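Local coordinates for protein inositol-1-monophosphatase (Thermotoga maritima, PDB 2P3N) that dephosphorylates inositol monophosphates, fructose 1,6-bisphosphate and several other phosphate esters with the help of magnesium, working as a homotetramer, at residues A[78-82]-A[93-97]; A[96-100]-A[202-206]. All coordinates share one frame; numbering follows the deposited sequence.

Contact 1 (A[78-82]-A[93-97]); sequences IDPID and NFSIS. With MG (magnesium ion), chain E.
The carboxylates of Asp79 and Asp82 rise from the same face of the sheet as their cross-strand partners Ser97 and Ser95. Asp79 CB lies beside Ser97 CB at 4.2 Å. Its CG is anti to the backbone N (chi1 -170°), which carries the carboxylate to the magnesium ion. OD2 binds the metal at 2.2 Å, and OD1 accepts a hydrogen bond from metal-bound water 1 at 2.8 Å. The Asp82 carboxylate receives the N-H groups of Ala177 and Ala178, the former weakly. Phe94 places its CB 3.8 Å from Asp82 O. Its ring meets Phe87 edge-to-face, with Trp22 as a second aromatic neighbour.

The backbones pair antiparallel at two sites. Asp79 N donates to Ser97 O at 3.0 Å, and Ser97 N returns a bond to Asp79 O. Three residues on, Asp82 N donates to Ser95 O at 2.7 Å, although its partner has moved only two residues, from Ser97 to Ser95. Ser95 N bonds to Asp82 O. The slip is a beta bulge where the chain turns at Pro80. The corner brings Ile81 O to the magnesium at 2.1 Å, while Ile81 N donates to metal-bound water 2. Three waters and Glu65 complete the metal shell. This is the Asp-Pro-Ile-Asp-Gly-Thr motif of the inositol monophosphatase family. By similarity, Asp82 serves a second magnesium and the substrate.

Ile96 lies on the other face. Its CG2 reaches Asp79 O at 3.7 Å, and its CG1 rests against Pro80 O.

Helices 2-21 and 40-56 lie against Ile96 and Ile81. On the serine face, helix 177-185 touches Ser95 and Ser97. Strand 74-79 runs between strands 61-64 and 95-102 before turning into the metal site.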
ATOM      1  N   ILE A  78     -12.022  15.087  18.416  1.00 37.41           N
ATOM      2  CA  ILE A  78     -11.486  13.785  18.061  1.00 33.66           C
ATOM      3  C   ILE A  78     -12.471  12.646  17.935  1.00 28.23           C
ATOM      4  O   ILE A  78     -13.342  12.466  18.774  1.00 28.18           O
ATOM      5  CB  ILE A  78     -10.447  13.362  19.127  1.00 31.58           C
ATOM      6  CG1 ILE A  78      -9.356  14.428  19.219  1.00 34.28           C
ATOM      7  CG2 ILE A  78      -9.899  11.969  18.829  1.00 19.38           C
ATOM      8  CD1 ILE A  78      -8.603  14.398  20.527  1.00 46.26           C
ATOM      9  N   ASP A  79     -12.333  11.883  16.866  1.00 31.85           N
ATOM     10  CA  ASP A  79     -13.138  10.693  16.708  1.00 34.36           C
ATOM     11  C   ASP A  79     -12.083   9.601  16.555  1.00 36.97           C
ATOM     12  O   ASP A  79     -11.478   9.446  15.490  1.00 37.54           O
ATOM     13  CB  ASP A  79     -14.053  10.746  15.486  1.00 27.05           C
ATOM     14  CG  ASP A  79     -15.055   9.591  15.473  1.00 22.74           C
ATOM     15  OD1 ASP A  79     -16.133   9.711  14.850  1.00 26.12           O
ATOM     16  OD2 ASP A  79     -14.758   8.553  16.094  1.00 24.13           O
ATOM     17  N   PRO A  80     -11.819   8.856  17.643  1.00 35.37           N
ATOM     18  CA  PRO A  80     -10.824   7.781  17.617  1.00 32.70           C
ATOM     19  C   PRO A  80     -11.056   6.762  16.491  1.00 31.03           C
ATOM     20  O   PRO A  80     -10.104   6.295  15.873  1.00 32.93           O
ATOM     21  CB  PRO A  80     -10.932   7.178  19.024  1.00 31.97           C
ATOM     22  CG  PRO A  80     -12.369   7.465  19.418  1.00 29.42           C
ATOM     23  CD  PRO A  80     -12.535   8.879  18.935  1.00 32.46           C
ATOM     24  N   ILE A  81     -12.308   6.405  16.230  1.00 27.34           N
ATOM     25  CA  ILE A  81     -12.605   5.471  15.145  1.00 29.69           C
ATOM     26  C   ILE A  81     -13.946   5.817  14.555  1.00 29.96           C
ATOM     27  O   ILE A  81     -14.979   5.524  15.149  1.00 32.60           O
ATOM     28  CB  ILE A  81     -12.687   3.987  15.593  1.00 22.78           C
ATOM     29  CG1 ILE A  81     -11.341   3.509  16.138  1.00 20.19           C
ATOM     30  CG2 ILE A  81     -13.090   3.129  14.401  1.00 21.49           C
ATOM     31  CD1 ILE A  81     -11.331   2.076  16.622  1.00 17.05           C
ATOM     32  N   ASP A  82     -13.931   6.457  13.393  1.00 31.95           N
ATOM     33  CA  ASP A  82     -15.175   6.810  12.731  1.00 33.42           C
ATOM     34  C   ASP A  82     -15.515   5.632  11.820  1.00 32.77           C
ATOM     35  O   ASP A  82     -14.920   5.457  10.763  1.00 34.44           O
ATOM     36  CB  ASP A  82     -15.003   8.104  11.930  1.00 31.43           C
ATOM     37  CG  ASP A  82     -16.298   8.568  11.280  1.00 36.88           C
ATOM     38  OD1 ASP A  82     -16.305   9.660  10.670  1.00 42.46           O
ATOM     39  OD2 ASP A  82     -17.310   7.843  11.375  1.00 39.97           O
ATOM     40  N   ASN A  93     -13.403   0.727   5.276  1.00 35.04           N
ATOM     41  CA  ASN A  93     -13.937   2.088   5.402  1.00 33.66           C
ATOM     42  C   ASN A  93     -14.118   2.628   6.813  1.00 28.97           C
ATOM     43  O   ASN A  93     -15.237   2.807   7.296  1.00 29.27           O
ATOM     44  CB  ASN A  93     -15.251   2.242   4.623  1.00 35.67           C
ATOM     45  CG  ASN A  93     -15.041   2.197   3.123  1.00 35.87           C
ATOM     46  OD1 ASN A  93     -14.859   1.128   2.541  1.00 41.31           O
ATOM     47  ND2 ASN A  93     -15.048   3.358   2.493  1.00 38.99           N
ATOM     48  N   PHE A  94     -13.000   2.887   7.470  1.00 28.62           N
ATOM     49  CA  PHE A  94     -13.020   3.469   8.799  1.00 28.87           C
ATOM     50  C   PHE A  94     -11.865   4.462   8.815  1.00 31.41           C
ATOM     51  O   PHE A  94     -10.929   4.341   8.019  1.00 32.52           O
ATOM     52  CB  PHE A  94     -12.874   2.388   9.880  1.00 21.19           C
ATOM     53  CG  PHE A  94     -11.543   1.712   9.899  1.00 20.69           C
ATOM     54  CD1 PHE A  94     -10.510   2.208  10.689  1.00 21.37           C
ATOM     55  CD2 PHE A  94     -11.323   0.570   9.145  1.00 15.75           C
ATOM     56  CE1 PHE A  94      -9.274   1.573  10.730  1.00 20.26           C
ATOM     57  CE2 PHE A  94     -10.077  -0.079   9.179  1.00 17.75           C
ATOM     58  CZ  PHE A  94      -9.055   0.429   9.975  1.00 18.48           C
ATOM     59  N   SER A  95     -11.940   5.459   9.691  1.00 31.07           N
ATOM     60  CA  SER A  95     -10.903   6.471   9.765  1.00 26.59           C
ATOM     61  C   SER A  95     -10.778   7.103  11.142  1.00 28.51           C
ATOM     62  O   SER A  95     -11.565   6.820  12.050  1.00 28.96           O
ATOM     63  CB  SER A  95     -11.194   7.562   8.737  1.00 29.39           C
ATOM     64  OG  SER A  95     -12.519   8.046   8.870  1.00 31.07           O
ATOM     65  N   ILE A  96      -9.759   7.946  11.284  1.00 27.30           N
ATOM     66  CA  ILE A  96      -9.504   8.678  12.516  1.00 30.38           C
ATOM     67  C   ILE A  96      -9.681  10.131  12.128  1.00 28.80           C
ATOM     68  O   ILE A  96      -9.162  10.572  11.113  1.00 30.91           O
ATOM     69  CB  ILE A  96      -8.063   8.513  13.024  1.00 24.45           C
ATOM     70  CG1 ILE A  96      -7.676   7.035  13.100  1.00 21.33           C
ATOM     71  CG2 ILE A  96      -7.945   9.123  14.405  1.00 29.19           C
ATOM     72  CD1 ILE A  96      -6.244   6.830  13.635  1.00 19.43           C
ATOM     73  N   SER A  97     -10.407  10.888  12.930  1.00 32.36           N
ATOM     74  CA  SER A  97     -10.620  12.275  12.578  1.00 32.50           C
ATOM     75  C   SER A  97     -10.153  13.238  13.666  1.00 34.25           C
ATOM     76  O   SER A  97     -10.342  12.993  14.863  1.00 30.18           O
ATOM     77  CB  SER A  97     -12.096  12.495  12.258  1.00 30.49           C
ATOM     78  OG  SER A  97     -12.278  13.682  11.514  1.00 46.41           O
TER
HETATM   79 MG    MG E1758     -16.012   6.804  16.383  1.00 32.37          MG
HETATM   80  O   HOH W   1     -17.677   7.370  15.217  1.00 24.47           O
HETATM   81  O   HOH W   2     -14.670   5.944  17.990  1.00 31.68           O
HETATM   82  O   HOH W   3     -17.244   5.354  16.747  1.00 21.70           O

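Contact 2 (A[96-100]-A[202-206]); sequences ISLAY and IAAGL
Ser97 meets helix 199-211 through its hydroxyl, which lies close to the methyl of Ala204. Following the side chain outward, CB leaves the strand toward the helix; the side chain also touches Val111 of the adjoining strand 105-113. OG comes next, turned anti to the backbone N (chi1 -161°). It stops 3.1 Å from Ala204 CB, a close approach for a carbon and an oxygen. OG also accepts a hydrogen bond from water 4 at 3.2 Å. The same water accepts the N-H of Gly205, with Gly205 N 2.7 Å away. The serine is therefore tied to the helix backbone through a water.

The helix is kinked here, and the N of Ala204 and of Gly205 make no bond to the preceding turn. Water 4 takes the place of a helical acceptor for Gly205 N.

Ala99 provides the apolar half of the contact. Its CB is 3.4 Å from Ala203 CB, tighter than usual for two methyl groups. The same CB is 4.2 Å from Ala204 CB, so it faces two successive alanines. Side chains this small let the strand and helix axes approach to 6.8 Å, at an angle of 71°.

Leu98 and Tyr100 point away from the helix. Leu98 packs on Ser7 of helix 2-21. The ring of Tyr100 meets that of Trp76 at a slant and makes a cation-pi contact with Arg3. Behind the helix, Ile202 and Leu206 reach Phe231 on strand 230-234 of the second sheet. Helix 199-211 is thus sandwiched between two sheets, while helices 2-21 and 40-56 cover the opposite face of the first sheet. This is the layered alpha-beta-alpha-beta-alpha fold of the inositol monophosphatase superfamily.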
ATOM      1  N   ILE A  96      -9.759   7.946  11.284  1.00 27.30           N
ATOM      2  CA  ILE A  96      -9.504   8.678  12.516  1.00 30.38           C
ATOM      3  C   ILE A  96      -9.681  10.131  12.128  1.00 28.80           C
ATOM      4  O   ILE A  96      -9.162  10.572  11.113  1.00 30.91           O
ATOM      5  CB  ILE A  96      -8.063   8.513  13.024  1.00 24.45           C
ATOM      6  CG1 ILE A  96      -7.676   7.035  13.100  1.00 21.33           C
ATOM      7  CG2 ILE A  96      -7.945   9.123  14.405  1.00 29.19           C
ATOM      8  CD1 ILE A  96      -6.244   6.830  13.635  1.00 19.43           C
ATOM      9  N   SER A  97     -10.407  10.888  12.930  1.00 32.36           N
ATOM     10  CA  SER A  97     -10.620  12.275  12.578  1.00 32.50           C
ATOM     11  C   SER A  97     -10.153  13.238  13.666  1.00 34.25           C
ATOM     12  O   SER A  97     -10.342  12.993  14.863  1.00 30.18           O
ATOM     13  CB  SER A  97     -12.096  12.495  12.258  1.00 30.49           C
ATOM     14  OG  SER A  97     -12.278  13.682  11.514  1.00 46.41           O
ATOM     15  N   LEU A  98      -9.518  14.325  13.226  1.00 35.12           N
ATOM     16  CA  LEU A  98      -9.007  15.360  14.121  1.00 38.26           C
ATOM     17  C   LEU A  98      -9.229  16.752  13.544  1.00 37.94           C
ATOM     18  O   LEU A  98      -8.623  17.113  12.536  1.00 38.68           O
ATOM     19  CB  LEU A  98      -7.502  15.180  14.376  1.00 29.47           C
ATOM     20  CG  LEU A  98      -6.925  16.155  15.410  1.00 24.24           C
ATOM     21  CD1 LEU A  98      -7.600  15.907  16.766  1.00 33.27           C
ATOM     22  CD2 LEU A  98      -5.424  15.965  15.546  1.00 24.67           C
ATOM     23  N   ALA A  99     -10.100  17.528  14.181  1.00 39.30           N
ATOM     24  CA  ALA A  99     -10.360  18.895  13.741  1.00 39.81           C
ATOM     25  C   ALA A  99      -9.919  19.836  14.849  1.00 41.35           C
ATOM     26  O   ALA A  99     -10.055  19.510  16.027  1.00 39.43           O
ATOM     27  CB  ALA A  99     -11.849  19.097  13.456  1.00 33.65           C
ATOM     28  N   TYR A 100      -9.361  20.984  14.476  1.00 45.14           N
ATOM     29  CA  TYR A 100      -8.968  21.974  15.474  1.00 49.03           C
ATOM     30  C   TYR A 100      -9.842  23.212  15.309  1.00 47.70           C
ATOM     31  O   TYR A 100      -9.646  24.021  14.406  1.00 47.44           O
ATOM     32  CB  TYR A 100      -7.503  22.391  15.363  1.00 54.32           C
ATOM     33  CG  TYR A 100      -7.191  23.507  16.341  1.00 59.77           C
ATOM     34  CD1 TYR A 100      -7.226  23.281  17.722  1.00 58.17           C
ATOM     35  CD2 TYR A 100      -6.958  24.808  15.890  1.00 58.62           C
ATOM     36  CE1 TYR A 100      -7.045  24.325  18.625  1.00 55.21           C
ATOM     37  CE2 TYR A 100      -6.775  25.856  16.783  1.00 53.92           C
ATOM     38  CZ  TYR A 100      -6.822  25.611  18.145  1.00 53.77           C
ATOM     39  OH  TYR A 100      -6.659  26.660  19.018  1.00 46.45           O
ATOM     40  N   ILE A 202     -18.207  15.324  11.842  1.00 49.44           N
ATOM     41  CA  ILE A 202     -18.159  16.273  10.733  1.00 47.28           C
ATOM     42  C   ILE A 202     -17.247  17.502  10.803  1.00 46.56           C
ATOM     43  O   ILE A 202     -17.123  18.220   9.815  1.00 44.37           O
ATOM     44  CB  ILE A 202     -19.594  16.762  10.386  1.00 48.79           C
ATOM     45  CG1 ILE A 202     -20.329  17.220  11.650  1.00 52.24           C
ATOM     46  CG2 ILE A 202     -20.375  15.647   9.732  1.00 50.34           C
ATOM     47  CD1 ILE A 202     -19.824  18.530  12.233  1.00 58.12           C
ATOM     48  N   ALA A 203     -16.604  17.746  11.940  1.00 45.96           N
ATOM     49  CA  ALA A 203     -15.738  18.921  12.077  1.00 44.41           C
ATOM     50  C   ALA A 203     -14.574  18.956  11.087  1.00 46.16           C
ATOM     51  O   ALA A 203     -14.207  20.024  10.584  1.00 44.68           O
ATOM     52  CB  ALA A 203     -15.202  19.018  13.509  1.00 45.42           C
ATOM     53  N   ALA A 204     -13.986  17.795  10.816  1.00 43.53           N
ATOM     54  CA  ALA A 204     -12.859  17.730   9.903  1.00 39.83           C
ATOM     55  C   ALA A 204     -13.346  17.710   8.474  1.00 39.66           C
ATOM     56  O   ALA A 204     -12.796  18.393   7.619  1.00 38.71           O
ATOM     57  CB  ALA A 204     -12.022  16.502  10.189  1.00 43.96           C
ATOM     58  N   GLY A 205     -14.389  16.931   8.217  1.00 42.58           N
ATOM     59  CA  GLY A 205     -14.924  16.841   6.870  1.00 45.82           C
ATOM     60  C   GLY A 205     -15.542  18.139   6.391  1.00 47.27           C
ATOM     61  O   GLY A 205     -15.782  18.329   5.200  1.00 49.21           O
ATOM     62  N   LEU A 206     -15.791  19.045   7.326  1.00 49.05           N
ATOM     63  CA  LEU A 206     -16.392  20.319   6.989  1.00 48.51           C
ATOM     64  C   LEU A 206     -15.411  21.293   6.336  1.00 49.68           C
ATOM     65  O   LEU A 206     -15.706  21.850   5.279  1.00 50.27           O
ATOM     66  CB  LEU A 206     -17.001  20.949   8.237  1.00 49.48           C
ATOM     67  CG  LEU A 206     -17.758  22.246   7.976  1.00 52.71           C
ATOM     68  CD1 LEU A 206     -19.078  22.229   8.721  1.00 62.87           C
ATOM     69  CD2 LEU A 206     -16.900  23.424   8.394  1.00 45.39           C
TER
HETATM   70  O   HOH W   4     -14.793  14.871   9.984  1.00 47.55           O

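Overall arrangement
Contacts 1 and 2 follow one another along strand 95-102, share Ile96 and Ser97, and have centres about 9 Å apart. Contact 1 joins this strand to its neighbour in the sheet, and contact 2 joins it to a helix on the serine face. They also touch directly, with Ile78 CG1 3.4 Å from Leu98 CD1 on the other face. Contact 1 holds two of the three magnesium-binding residues. Contact 2 lies farther along the strand, yet the side chain of Ser97 is only about 8 Å from the ion. Helix 199-211 also carries Asp201, a second-magnesium ligand by similarity, whose side chain comes within about 3 Å of that of Asp79.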